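Light Chain (Clostridium botulinum, PDB 6BVD) is the zinc-dependent protease chain of a mosaic botulinum neurotoxin and, as in its relatives, probably cleaves a neuronal SNARE protein. Local coordinates at residues E111-A116 with H228-V233; A116-G121 with H235-T240; V137-K142 with G190-V195; K289-Y294 with Y334-N339. All coordinates share one frame; numbering follows the deposited sequence.

Contact 1. Residues E111-A116 with H228-V233; sequences EEIKNA and HELIHV. With ACT (acetate ion), chain F.
I113 pushes its CD1 methyl into the flank of helix 222-237, where I113 CD1 lies 3.6 Å from the main-chain oxygen L230 O and 3.7 Å from V233 CG1. The two branched side chains cross at about a right angle, so I113 and V233 meet through methyl ends and not along their lengths. L230 joins more loosely, its CD2 4.3 Å from I113 CG1. With chi1 at -67°, I113 holds CG1 beside its own backbone N, and the CD1 carried by that branch is the atom that reaches the neighbouring helix. All three residues are buried. Further out, V233 is also covered by M193 and V195 of strand 193-196, while E112, next to I113, forms a salt bridge with K347. H228 and H232 take no part in the I113 contact; they bind the zinc ion together with E266. H232 uses NE2 for the metal, and its ND1 donates a nearly straight bond (174°) in the ring plane to acetate OXT at 2.8 Å; the acetate probably came from the crystallisation liquor. E229 is held through OE1 by T169 OG1. Helix 104-115 thus backs the helix that carries the HExxH sequence, H228 to H232, the zinc-binding motif of the clostridial neurotoxin proteases and of their metallopeptidase clan.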
loop_
_atom_site.group_PDB
_atom_site.type_symbol
_atom_site.label_atom_id
_atom_site.label_comp_id
_atom_site.label_asym_id
_atom_site.label_seq_id
_atom_site.Cartn_x
_atom_site.Cartn_y
_atom_site.Cartn_z
ATOM N N GLU A 111 -15.139 2.570 -9.520
ATOM C CA GLU A 111 -15.429 3.040 -10.903
ATOM C C GLU A 111 -16.910 3.435 -11.069
ATOM O O GLU A 111 -17.248 4.427 -11.748
ATOM C CB GLU A 111 -15.061 1.970 -11.951
ATOM C CG GLU A 111 -13.570 1.742 -12.135
ATOM C CD GLU A 111 -13.222 0.395 -12.782
ATOM O OE1 GLU A 111 -14.122 -0.269 -13.352
ATOM O OE2 GLU A 111 -12.035 -0.007 -12.715
ATOM N N GLU A 112 -17.812 2.676 -10.442
ATOM C CA GLU A 112 -19.217 3.056 -10.439
ATOM C C GLU A 112 -19.459 4.351 -9.704
ATOM O O GLU A 112 -20.210 5.191 -10.177
ATOM C CB GLU A 112 -20.095 1.949 -9.798
ATOM C CG GLU A 112 -20.238 0.736 -10.674
ATOM C CD GLU A 112 -21.193 0.973 -11.804
ATOM O OE1 GLU A 112 -22.004 1.899 -11.707
ATOM O OE2 GLU A 112 -21.140 0.253 -12.800
ATOM N N ILE A 113 -18.862 4.503 -8.533
ATOM C CA ILE A 113 -19.017 5.730 -7.751
ATOM C C ILE A 113 -18.521 6.971 -8.544
ATOM O O ILE A 113 -19.019 8.092 -8.368
ATOM C CB ILE A 113 -18.280 5.614 -6.419
ATOM C CG1 ILE A 113 -18.965 4.550 -5.525
ATOM C CG2 ILE A 113 -18.325 6.920 -5.691
ATOM C CD1 ILE A 113 -20.428 4.883 -5.191
ATOM N N LYS A 114 -17.494 6.759 -9.363
ATOM C CA LYS A 114 -16.929 7.838 -10.179
ATOM C C LYS A 114 -17.816 8.169 -11.355
ATOM O O LYS A 114 -18.057 9.338 -11.650
ATOM C CB LYS A 114 -15.535 7.440 -10.665
ATOM C CG LYS A 114 -14.990 8.330 -11.812
ATOM C CD LYS A 114 -13.629 7.756 -12.298
ATOM C CE LYS A 114 -13.118 8.477 -13.552
ATOM N NZ LYS A 114 -11.802 7.895 -14.017
ATOM N N ASN A 115 -18.342 7.140 -12.001
ATOM C CA ASN A 115 -19.016 7.277 -13.298
ATOM C C ASN A 115 -20.540 7.447 -13.281
ATOM O O ASN A 115 -21.091 7.875 -14.295
ATOM C CB ASN A 115 -18.686 6.070 -14.188
ATOM C CG ASN A 115 -17.217 6.034 -14.590
ATOM O OD1 ASN A 115 -16.590 7.085 -14.740
ATOM N ND2 ASN A 115 -16.670 4.828 -14.784
ATOM N N ALA A 116 -21.212 7.103 -12.181
ATOM C CA ALA A 116 -22.698 7.189 -12.166
ATOM C C ALA A 116 -23.146 8.603 -11.794
ATOM O O ALA A 116 -23.821 8.815 -10.794
ATOM C CB ALA A 116 -23.329 6.185 -11.204
ATOM N N HIS A 228 -19.886 -0.684 2.605
ATOM C CA HIS A 228 -21.301 -0.783 2.914
ATOM C C HIS A 228 -21.977 0.591 2.670
ATOM O O HIS A 228 -22.971 0.647 2.004
ATOM C CB HIS A 228 -21.472 -1.238 4.363
ATOM C CG HIS A 228 -22.892 -1.364 4.790
ATOM N ND1 HIS A 228 -23.577 -2.566 4.796
ATOM C CD2 HIS A 228 -23.784 -0.414 5.168
ATOM C CE1 HIS A 228 -24.815 -2.348 5.212
ATOM N NE2 HIS A 228 -24.967 -1.060 5.440
ATOM N N GLU A 229 -21.373 1.684 3.154
ATOM C CA GLU A 229 -21.943 3.023 2.908
ATOM C C GLU A 229 -21.865 3.391 1.402
ATOM O O GLU A 229 -22.770 3.998 0.858
ATOM C CB GLU A 229 -21.223 4.088 3.765
ATOM C CG GLU A 229 -21.476 3.896 5.249
ATOM C CD GLU A 229 -22.968 3.674 5.594
ATOM O OE1 GLU A 229 -23.808 4.565 5.299
ATOM O OE2 GLU A 229 -23.324 2.630 6.200
ATOM N N LEU A 230 -20.795 3.003 0.725
ATOM C CA LEU A 230 -20.677 3.277 -0.718
ATOM C C LEU A 230 -21.738 2.547 -1.533
ATOM O O LEU A 230 -22.145 3.010 -2.594
ATOM C CB LEU A 230 -19.283 2.909 -1.238
ATOM C CG LEU A 230 -18.171 3.873 -0.844
ATOM C CD1 LEU A 230 -16.834 3.434 -1.393
ATOM C CD2 LEU A 230 -18.541 5.311 -1.316
ATOM N N ILE A 231 -22.230 1.417 -1.032
ATOM C CA ILE A 231 -23.301 0.740 -1.730
ATOM C C ILE A 231 -24.609 1.575 -1.680
ATOM O O ILE A 231 -25.318 1.666 -2.688
ATOM C CB ILE A 231 -23.502 -0.664 -1.158
ATOM C CG1 ILE A 231 -22.272 -1.503 -1.488
ATOM C CG2 ILE A 231 -24.780 -1.266 -1.699
ATOM C CD1 ILE A 231 -22.217 -2.846 -0.693
ATOM N N HIS A 232 -24.909 2.154 -0.512
ATOM C CA HIS A 232 -26.034 3.092 -0.369
ATOM C C HIS A 232 -25.871 4.321 -1.313
ATOM O O HIS A 232 -26.848 4.800 -1.862
ATOM C CB HIS A 232 -26.157 3.608 1.068
ATOM C CG HIS A 232 -26.642 2.598 2.078
ATOM N ND1 HIS A 232 -27.769 1.833 1.899
ATOM C CD2 HIS A 232 -26.176 2.289 3.309
ATOM C CE1 HIS A 232 -27.963 1.068 2.961
ATOM N NE2 HIS A 232 -27.004 1.333 3.834
ATOM N N VAL A 233 -24.660 4.858 -1.409
ATOM C CA VAL A 233 -24.371 5.997 -2.314
ATOM C C VAL A 233 -24.726 5.590 -3.731
ATOM O O VAL A 233 -25.436 6.272 -4.448
ATOM C CB VAL A 233 -22.878 6.372 -2.247
ATOM C CG1 VAL A 233 -22.433 7.397 -3.385
ATOM C CG2 VAL A 233 -22.513 6.829 -0.889
HETATM C C ACT F . -30.646 2.380 -0.067
HETATM O O ACT F . -31.521 2.380 -0.962
HETATM O OXT ACT F . -29.551 1.808 -0.263
HETATM C CH3 ACT F . -30.912 3.071 1.246
#

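Contact 2. Residues A116-G121 with H235-T240; sequences AIPYLG and HGLYGT. With ACT (acetate ion), chain F.
A116 packs on two successive residues at the end of helix 222-237, its CB 4.0 Å from L237 CB and 3.7 Å from Y238 CE2. The methyl approaches the tyrosine ring obliquely. Although the first bond of the Y238 side chain leads away from 116-121, the end of the side chain comes back nearer, bringing CE2 to A116, and its hydroxyl goes on to bond E112 OE1. L237 instead wraps the carbonyl of A116: A116 O lies 3.4 Å from L237 CB, and the branch carbons of the leucine stay close to the same oxygen. Its chi1 of -71° sets CG beside the backbone N, and one branch, L237 CD2, reaches P118 CG at 4.2 Å. The helix closes just beyond in a Schellman motif at G239, with T240 N bonded to H235 O and G239 N to G236 O. One turn back, H235 ND1 donates to acetate OXT at 2.6 Å, almost straight at 175° and in the ring plane. Across 116-121 and 235-240 the contact is apolar, yet K323 NZ bonds both I117 O and L237 O, which implies that a single ammonium group ties the loop to the helix end beside the hydrocarbon packing.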
loop_
_atom_site.group_PDB
_atom_site.type_symbol
_atom_site.label_atom_id
_atom_site.label_comp_id
_atom_site.label_asym_id
_atom_site.label_seq_id
_atom_site.Cartn_x
_atom_site.Cartn_y
_atom_site.Cartn_z
ATOM N N ALA A 116 -21.212 7.103 -12.181
ATOM C CA ALA A 116 -22.698 7.189 -12.166
ATOM C C ALA A 116 -23.146 8.603 -11.794
ATOM O O ALA A 116 -23.821 8.815 -10.794
ATOM C CB ALA A 116 -23.329 6.185 -11.204
ATOM N N ILE A 117 -22.811 9.565 -12.625
ATOM C CA ILE A 117 -23.181 10.946 -12.305
ATOM C C ILE A 117 -24.728 11.173 -12.284
ATOM O O ILE A 117 -25.483 10.557 -13.034
ATOM C CB ILE A 117 -22.536 11.890 -13.296
ATOM C CG1 ILE A 117 -23.170 11.694 -14.662
ATOM C CG2 ILE A 117 -20.978 11.677 -13.360
ATOM C CD1 ILE A 117 -22.877 12.859 -15.611
ATOM N N PRO A 118 -25.219 12.058 -11.418
ATOM C CA PRO A 118 -26.673 12.318 -11.412
ATOM C C PRO A 118 -27.230 12.875 -12.737
ATOM O O PRO A 118 -26.491 13.540 -13.458
ATOM C CB PRO A 118 -26.836 13.360 -10.311
ATOM C CG PRO A 118 -25.685 13.148 -9.438
ATOM C CD PRO A 118 -24.538 12.757 -10.318
ATOM N N TYR A 119 -28.481 12.570 -13.072
ATOM C CA TYR A 119 -29.135 13.179 -14.230
ATOM C C TYR A 119 -29.262 14.677 -13.972
ATOM O O TYR A 119 -29.540 15.069 -12.844
ATOM C CB TYR A 119 -30.517 12.573 -14.491
ATOM C CG TYR A 119 -31.177 13.082 -15.771
ATOM C CD1 TYR A 119 -30.886 12.500 -16.991
ATOM C CD2 TYR A 119 -32.004 14.216 -15.766
ATOM C CE1 TYR A 119 -31.456 12.963 -18.168
ATOM C CE2 TYR A 119 -32.551 14.696 -16.947
ATOM C CZ TYR A 119 -32.277 14.063 -18.145
ATOM O OH TYR A 119 -32.841 14.512 -19.322
ATOM N N LEU A 120 -29.054 15.485 -15.016
ATOM C CA LEU A 120 -29.176 16.963 -14.907
ATOM C C LEU A 120 -30.658 17.381 -14.993
ATOM O O LEU A 120 -31.136 17.961 -15.984
ATOM C CB LEU A 120 -28.313 17.667 -15.985
ATOM C CG LEU A 120 -26.795 17.410 -15.872
ATOM C CD1 LEU A 120 -25.976 18.128 -17.009
ATOM C CD2 LEU A 120 -26.199 17.747 -14.498
ATOM N N GLY A 121 -31.424 17.022 -13.965
ATOM C CA GLY A 121 -32.823 17.399 -13.944
ATOM C C GLY A 121 -33.542 16.523 -12.948
ATOM O O GLY A 121 -32.965 15.524 -12.476
ATOM N N HIS A 235 -26.784 3.322 -4.815
ATOM C CA HIS A 235 -28.202 3.271 -5.047
ATOM C C HIS A 235 -28.717 4.713 -5.277
ATOM O O HIS A 235 -29.548 4.946 -6.140
ATOM C CB HIS A 235 -28.954 2.605 -3.863
ATOM C CG HIS A 235 -28.518 1.175 -3.613
ATOM N ND1 HIS A 235 -28.593 0.575 -2.370
ATOM C CD2 HIS A 235 -28.058 0.235 -4.459
ATOM C CE1 HIS A 235 -28.160 -0.676 -2.459
ATOM N NE2 HIS A 235 -27.824 -0.915 -3.716
ATOM N N GLY A 236 -28.230 5.651 -4.479
ATOM C CA GLY A 236 -28.696 7.046 -4.624
ATOM C C GLY A 236 -28.301 7.668 -5.988
ATOM O O GLY A 236 -29.068 8.381 -6.604
ATOM N N LEU A 237 -27.094 7.376 -6.440
ATOM C CA LEU A 237 -26.590 7.898 -7.720
ATOM C C LEU A 237 -27.432 7.368 -8.875
ATOM O O LEU A 237 -27.685 8.068 -9.861
ATOM C CB LEU A 237 -25.100 7.538 -7.922
ATOM C CG LEU A 237 -24.114 8.288 -7.023
ATOM C CD1 LEU A 237 -22.682 7.855 -7.253
ATOM C CD2 LEU A 237 -24.215 9.842 -7.264
ATOM N N TYR A 238 -27.877 6.114 -8.746
ATOM C CA TYR A 238 -28.764 5.510 -9.727
ATOM C C TYR A 238 -30.256 5.823 -9.469
ATOM O O TYR A 238 -31.130 5.373 -10.211
ATOM C CB TYR A 238 -28.525 3.974 -9.782
ATOM C CG TYR A 238 -27.397 3.597 -10.718
ATOM C CD1 TYR A 238 -27.581 3.560 -12.102
ATOM C CD2 TYR A 238 -26.128 3.273 -10.217
ATOM C CE1 TYR A 238 -26.505 3.187 -12.975
ATOM C CE2 TYR A 238 -25.074 2.931 -11.072
ATOM C CZ TYR A 238 -25.269 2.872 -12.443
ATOM O OH TYR A 238 -24.192 2.497 -13.250
ATOM N N GLY A 239 -30.547 6.595 -8.418
ATOM C CA GLY A 239 -31.915 7.025 -8.149
ATOM C C GLY A 239 -32.831 5.870 -7.679
ATOM O O GLY A 239 -34.058 5.947 -7.849
ATOM N N THR A 240 -32.235 4.807 -7.118
ATOM C CA THR A 240 -33.007 3.642 -6.609
ATOM C C THR A 240 -33.072 3.635 -5.087
ATOM O O THR A 240 -33.547 2.664 -4.476
ATOM C CB THR A 240 -32.356 2.276 -7.025
ATOM O OG1 THR A 240 -31.157 2.108 -6.291
ATOM C CG2 THR A 240 -32.018 2.240 -8.538
HETATM C C ACT F . -30.646 2.380 -0.067
HETATM O O ACT F . -31.521 2.380 -0.962
HETATM O OXT ACT F . -29.551 1.808 -0.263
HETATM C CH3 ACT F . -30.912 3.071 1.246
#

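Contact 3. Residues V137-K142 with G190-V195; sequences VSFNVK and GSIMTV
S191 OG, next to the I192 that packs on V137, S138 and F139, is gripped twice: it donates to I192 O at 2.9 Å and is also bonded to I172 N. The hydroxyl approaches I192 O from 46° above the carbonyl plane, with a C=O...OG angle of 123°, and so does not follow a lone pair. From this extended stretch before strand 193-196, I192 points toward 137-142. Its CG1 lies beside the backbone N and its chain then runs out nearly straight, which delivers CD1 to the V137-S138 peptide link. That single methyl makes the whole set of close approaches. It rests on the link, with I192 CD1 3.7 Å from V137 C and 3.8 Å from S138 N, and it meets the F139 ring at its edge, in the ring plane, with I192 CD1 3.9 Å from F139 CD2. F139 offers this edge because chi1 of 45° wedges CG between the backbone N and the carbonyl carbon. The V137 side chain itself points away, so that residue contributes main chain. S138 OG is likewise occupied elsewhere, by T132 O. Strands 138-142 and 193-196 belong to one mixed sheet but are separated in it by four other strands, and they meet here near their starting ends. Beyond I192, M193 and V195 lean on V233 of helix 222-237. With the polar side chains bonded on their own sides, the contact depends on dispersion and shape, and one isoleucine methyl bridges the two segments without a directional bond.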
loop_
_atom_site.group_PDB
_atom_site.type_symbol
_atom_site.label_atom_id
_atom_site.label_comp_id
_atom_site.label_asym_id
_atom_site.label_seq_id
_atom_site.Cartn_x
_atom_site.Cartn_y
_atom_site.Cartn_z
ATOM N N VAL A 137 -27.107 18.842 -7.949
ATOM C CA VAL A 137 -26.161 18.449 -8.990
ATOM C C VAL A 137 -24.857 19.294 -9.004
ATOM O O VAL A 137 -23.844 18.834 -9.482
ATOM C CB VAL A 137 -26.813 18.515 -10.402
ATOM C CG1 VAL A 137 -27.859 17.430 -10.542
ATOM C CG2 VAL A 137 -27.421 19.936 -10.697
ATOM N N SER A 138 -24.858 20.499 -8.437
ATOM C CA SER A 138 -23.615 21.254 -8.402
ATOM C C SER A 138 -23.498 22.102 -7.139
ATOM O O SER A 138 -24.459 22.249 -6.381
ATOM C CB SER A 138 -23.506 22.115 -9.677
ATOM O OG SER A 138 -24.496 23.108 -9.646
ATOM N N PHE A 139 -22.294 22.604 -6.869
ATOM C CA PHE A 139 -22.052 23.478 -5.716
ATOM C C PHE A 139 -21.000 24.535 -6.030
ATOM O O PHE A 139 -20.163 24.343 -6.929
ATOM C CB PHE A 139 -21.615 22.673 -4.481
ATOM C CG PHE A 139 -20.567 21.614 -4.779
ATOM C CD1 PHE A 139 -19.218 21.939 -4.834
ATOM C CD2 PHE A 139 -20.949 20.285 -4.992
ATOM C CE1 PHE A 139 -18.233 20.979 -5.111
ATOM C CE2 PHE A 139 -19.975 19.299 -5.277
ATOM C CZ PHE A 139 -18.606 19.656 -5.348
ATOM N N ASN A 140 -21.034 25.639 -5.285
ATOM C CA ASN A 140 -19.952 26.632 -5.380
ATOM C C ASN A 140 -18.626 26.165 -4.792
ATOM O O ASN A 140 -18.582 25.564 -3.715
ATOM C CB ASN A 140 -20.349 27.950 -4.694
ATOM C CG ASN A 140 -21.293 28.780 -5.534
ATOM O OD1 ASN A 140 -21.725 28.332 -6.590
ATOM N ND2 ASN A 140 -21.591 30.001 -5.092
ATOM N N VAL A 141 -17.527 26.471 -5.487
ATOM C CA VAL A 141 -16.201 26.271 -4.911
ATOM C C VAL A 141 -15.373 27.556 -5.046
ATOM O O VAL A 141 -15.548 28.331 -5.994
ATOM C CB VAL A 141 -15.410 25.091 -5.549
ATOM C CG1 VAL A 141 -16.284 23.842 -5.672
ATOM C CG2 VAL A 141 -14.810 25.455 -6.880
ATOM N N LYS A 142 -14.520 27.801 -4.067
ATOM C CA LYS A 142 -13.694 29.003 -4.066
ATOM C C LYS A 142 -12.237 28.634 -4.379
ATOM O O LYS A 142 -11.616 27.805 -3.689
ATOM C CB LYS A 142 -13.840 29.733 -2.729
ATOM C CG LYS A 142 -13.079 31.055 -2.630
ATOM C CD LYS A 142 -13.164 31.623 -1.223
ATOM C CE LYS A 142 -14.577 32.119 -0.903
ATOM N NZ LYS A 142 -14.693 32.538 0.538
ATOM N N GLY A 190 -31.069 10.474 -9.451
ATOM C CA GLY A 190 -29.896 10.473 -8.609
ATOM C C GLY A 190 -29.623 11.879 -8.111
ATOM O O GLY A 190 -30.251 12.845 -8.556
ATOM N N SER A 191 -28.708 12.022 -7.167
ATOM C CA SER A 191 -28.311 13.372 -6.721
ATOM C C SER A 191 -26.957 13.248 -6.104
ATOM O O SER A 191 -26.480 12.111 -5.892
ATOM C CB SER A 191 -29.310 13.961 -5.701
ATOM O OG SER A 191 -29.173 13.340 -4.435
ATOM N N ILE A 192 -26.326 14.387 -5.813
ATOM C CA ILE A 192 -25.168 14.400 -4.952
ATOM C C ILE A 192 -25.500 13.623 -3.686
ATOM O O ILE A 192 -26.583 13.799 -3.121
ATOM C CB ILE A 192 -24.752 15.827 -4.591
ATOM C CG1 ILE A 192 -24.166 16.545 -5.818
ATOM C CG2 ILE A 192 -23.633 15.803 -3.599
ATOM C CD1 ILE A 192 -24.085 18.105 -5.593
ATOM N N MET A 193 -24.575 12.765 -3.231
ATOM C CA MET A 193 -24.818 11.988 -2.018
ATOM C C MET A 193 -23.940 12.512 -0.910
ATOM O O MET A 193 -22.974 13.211 -1.162
ATOM C CB MET A 193 -24.606 10.470 -2.275
ATOM C CG MET A 193 -25.582 9.925 -3.351
ATOM S SD MET A 193 -27.379 10.063 -2.906
ATOM C CE MET A 193 -27.517 8.880 -1.530
ATOM N N THR A 194 -24.364 12.263 0.326
ATOM C CA THR A 194 -23.650 12.624 1.539
ATOM C C THR A 194 -23.372 11.354 2.349
ATOM O O THR A 194 -24.309 10.542 2.546
ATOM C CB THR A 194 -24.477 13.577 2.446
ATOM O OG1 THR A 194 -25.044 14.634 1.666
ATOM C CG2 THR A 194 -23.636 14.162 3.567
ATOM N N VAL A 195 -22.146 11.210 2.862
ATOM C CA VAL A 195 -21.857 10.183 3.891
ATOM C C VAL A 195 -21.254 10.787 5.168
ATOM O O VAL A 195 -20.403 11.639 5.104
ATOM C CB VAL A 195 -20.894 9.096 3.363
ATOM C CG1 VAL A 195 -20.424 8.181 4.511
ATOM C CG2 VAL A 195 -21.581 8.284 2.276
#

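Contact 4. Residues K289-Y294 with Y334-N339; sequences KVLSDY and YSVDLN
The start of helix 338-348, directly after the small hairpin of strands 327-328 and 334-335, leans on helix 280-301 where V336 and L338 meet L291 and Y294. L291 CD1 is the shared point: it lies 3.8 Å from V336 CG1 and 4.0 Å from L338 CD2. L291 passes V336 at a slant but crosses L338 at about a right angle. A chi1 of 172° swings L291 CG anti to the backbone N and brings the end of the side chain nearer to 334-339. The other valine branch packs on the helix main chain at Y294, V336 CG2 lying 3.9 Å from Y294 O, with Y294 CB more distant. The Y294 ring leads away from V336; V290 CG1 lies 3.7 Å above the ring plane on one face, offset toward the rim, Y324 meets the ring edge-to-face, and its OH bonds Y238 O. At the helix start, D337 takes the N-cap position: its OD1 accepts a weak bond from N339 N, bent to 117°, and also bonds K340 N. F341, one turn on, covers L291 as well. This is a capped helix N-terminus whose flanking apolar residues dock it on a second helix of the protease domain.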
loop_
_atom_site.group_PDB
_atom_site.type_symbol
_atom_site.label_atom_id
_atom_site.label_comp_id
_atom_site.label_asym_id
_atom_site.label_seq_id
_atom_site.Cartn_x
_atom_site.Cartn_y
_atom_site.Cartn_z
ATOM N N LYS A 289 -40.830 -0.212 -9.892
ATOM C CA LYS A 289 -40.718 1.227 -9.650
ATOM C C LYS A 289 -39.519 1.794 -10.426
ATOM O O LYS A 289 -39.644 2.822 -11.109
ATOM C CB LYS A 289 -40.564 1.528 -8.165
ATOM C CG LYS A 289 -40.344 3.010 -7.854
ATOM C CD LYS A 289 -40.031 3.225 -6.378
ATOM C CE LYS A 289 -38.814 2.338 -5.938
ATOM N NZ LYS A 289 -37.411 2.853 -6.285
ATOM N N VAL A 290 -38.372 1.115 -10.336
ATOM C CA VAL A 290 -37.156 1.607 -11.007
ATOM C C VAL A 290 -37.354 1.607 -12.517
ATOM O O VAL A 290 -36.943 2.552 -13.199
ATOM C CB VAL A 290 -35.869 0.787 -10.649
ATOM C CG1 VAL A 290 -34.631 1.319 -11.442
ATOM C CG2 VAL A 290 -35.589 0.831 -9.150
ATOM N N LEU A 291 -37.999 0.564 -13.032
ATOM C CA LEU A 291 -38.270 0.440 -14.451
ATOM C C LEU A 291 -39.165 1.568 -14.959
ATOM O O LEU A 291 -38.917 2.146 -16.018
ATOM C CB LEU A 291 -38.925 -0.915 -14.755
ATOM C CG LEU A 291 -39.451 -1.117 -16.175
ATOM C CD1 LEU A 291 -38.292 -1.013 -17.186
ATOM C CD2 LEU A 291 -40.190 -2.438 -16.324
ATOM N N SER A 292 -40.208 1.870 -14.193
ATOM C CA SER A 292 -41.061 2.982 -14.520
ATOM C C SER A 292 -40.286 4.334 -14.501
ATOM O O SER A 292 -40.450 5.163 -15.410
ATOM C CB SER A 292 -42.237 3.000 -13.542
ATOM O OG SER A 292 -43.021 4.144 -13.727
ATOM N N ASP A 293 -39.424 4.542 -13.513
ATOM C CA ASP A 293 -38.633 5.788 -13.436
ATOM C C ASP A 293 -37.638 5.900 -14.599
ATOM O O ASP A 293 -37.441 6.986 -15.153
ATOM C CB ASP A 293 -37.866 5.879 -12.125
ATOM C CG ASP A 293 -38.776 6.135 -10.921
ATOM O OD1 ASP A 293 -39.882 6.637 -11.120
ATOM O OD2 ASP A 293 -38.339 5.889 -9.780
ATOM N N TYR A 294 -36.997 4.791 -14.962
ATOM C CA TYR A 294 -36.045 4.849 -16.087
ATOM C C TYR A 294 -36.744 5.067 -17.420
ATOM O O TYR A 294 -36.167 5.735 -18.279
ATOM C CB TYR A 294 -35.164 3.596 -16.173
ATOM C CG TYR A 294 -34.091 3.525 -15.120
ATOM C CD1 TYR A 294 -34.027 4.473 -14.102
ATOM C CD2 TYR A 294 -33.143 2.511 -15.137
ATOM C CE1 TYR A 294 -33.065 4.414 -13.156
ATOM C CE2 TYR A 294 -32.162 2.449 -14.177
ATOM C CZ TYR A 294 -32.138 3.406 -13.181
ATOM O OH TYR A 294 -31.156 3.354 -12.224
ATOM N N TYR A 334 -34.325 7.450 -27.849
ATOM C CA TYR A 334 -33.968 6.630 -26.695
ATOM C C TYR A 334 -35.179 5.869 -26.150
ATOM O O TYR A 334 -36.295 6.391 -26.124
ATOM C CB TYR A 334 -33.336 7.484 -25.577
ATOM C CG TYR A 334 -32.069 8.211 -26.002
ATOM C CD1 TYR A 334 -30.863 7.534 -26.141
ATOM C CD2 TYR A 334 -32.077 9.585 -26.230
ATOM C CE1 TYR A 334 -29.693 8.192 -26.538
ATOM C CE2 TYR A 334 -30.905 10.262 -26.632
ATOM C CZ TYR A 334 -29.724 9.560 -26.778
ATOM O OH TYR A 334 -28.565 10.223 -27.179
ATOM N N SER A 335 -34.962 4.641 -25.694
ATOM C CA SER A 335 -36.045 3.927 -25.011
ATOM C C SER A 335 -35.468 2.877 -24.072
ATOM O O SER A 335 -34.278 2.601 -24.126
ATOM C CB SER A 335 -36.975 3.264 -26.016
ATOM O OG SER A 335 -36.307 2.221 -26.711
ATOM N N VAL A 336 -36.304 2.270 -23.234
ATOM C CA VAL A 336 -35.813 1.189 -22.382
ATOM C C VAL A 336 -35.893 -0.152 -23.118
ATOM O O VAL A 336 -36.931 -0.513 -23.681
ATOM C CB VAL A 336 -36.575 1.131 -21.044
ATOM C CG1 VAL A 336 -36.255 -0.167 -20.265
ATOM C CG2 VAL A 336 -36.248 2.363 -20.208
ATOM N N ASP A 337 -34.754 -0.842 -23.182
ATOM C CA ASP A 337 -34.672 -2.238 -23.616
ATOM C C ASP A 337 -34.787 -3.145 -22.380
ATOM O O ASP A 337 -33.969 -3.023 -21.462
ATOM C CB ASP A 337 -33.355 -2.487 -24.362
ATOM C CG ASP A 337 -33.125 -3.956 -24.687
ATOM O OD1 ASP A 337 -32.909 -4.759 -23.759
ATOM O OD2 ASP A 337 -33.133 -4.309 -25.878
ATOM N N LEU A 338 -35.793 -4.019 -22.340
ATOM C CA LEU A 338 -36.076 -4.770 -21.114
ATOM C C LEU A 338 -34.935 -5.695 -20.691
ATOM O O LEU A 338 -34.687 -5.875 -19.503
ATOM C CB LEU A 338 -37.365 -5.584 -21.268
ATOM C CG LEU A 338 -38.656 -4.763 -21.274
ATOM C CD1 LEU A 338 -39.893 -5.665 -21.246
ATOM C CD2 LEU A 338 -38.697 -3.781 -20.112
ATOM N N ASN A 339 -34.213 -6.241 -21.658
ATOM C CA ASN A 339 -33.110 -7.151 -21.356
ATOM C C ASN A 339 -31.907 -6.383 -20.793
ATOM O O ASN A 339 -31.256 -6.836 -19.843
ATOM C CB ASN A 339 -32.708 -7.927 -22.605
ATOM C CG ASN A 339 -33.728 -8.970 -22.984
ATOM O OD1 ASN A 339 -34.352 -9.587 -22.121
ATOM N ND2 ASN A 339 -33.919 -9.163 -24.285
#

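Overall arrangement
Helix 222-237 ties the first three contacts together. Contacts 1 and 2 share A116 and their centres lie 10 Å apart; one acetate oxygen, OXT, is bound by H232 in the one and H235 in the other. Contact 3 lies within the chain loops closed by both, 14 Å from contact 1 and 12 Å from contact 2 between centres. It touches contact 1 where V195 CG2 packs 3.6 Å from V233 CG2, and contact 2 where S191 O lies 3.5 Å from L237 CD2. Contact 4 joins through contact 2, Y294 OH reaching Y238 O at 2.9 Å. Contact 1 alone holds zinc ligands, and its V233 side chain is about 10 Å from the metal.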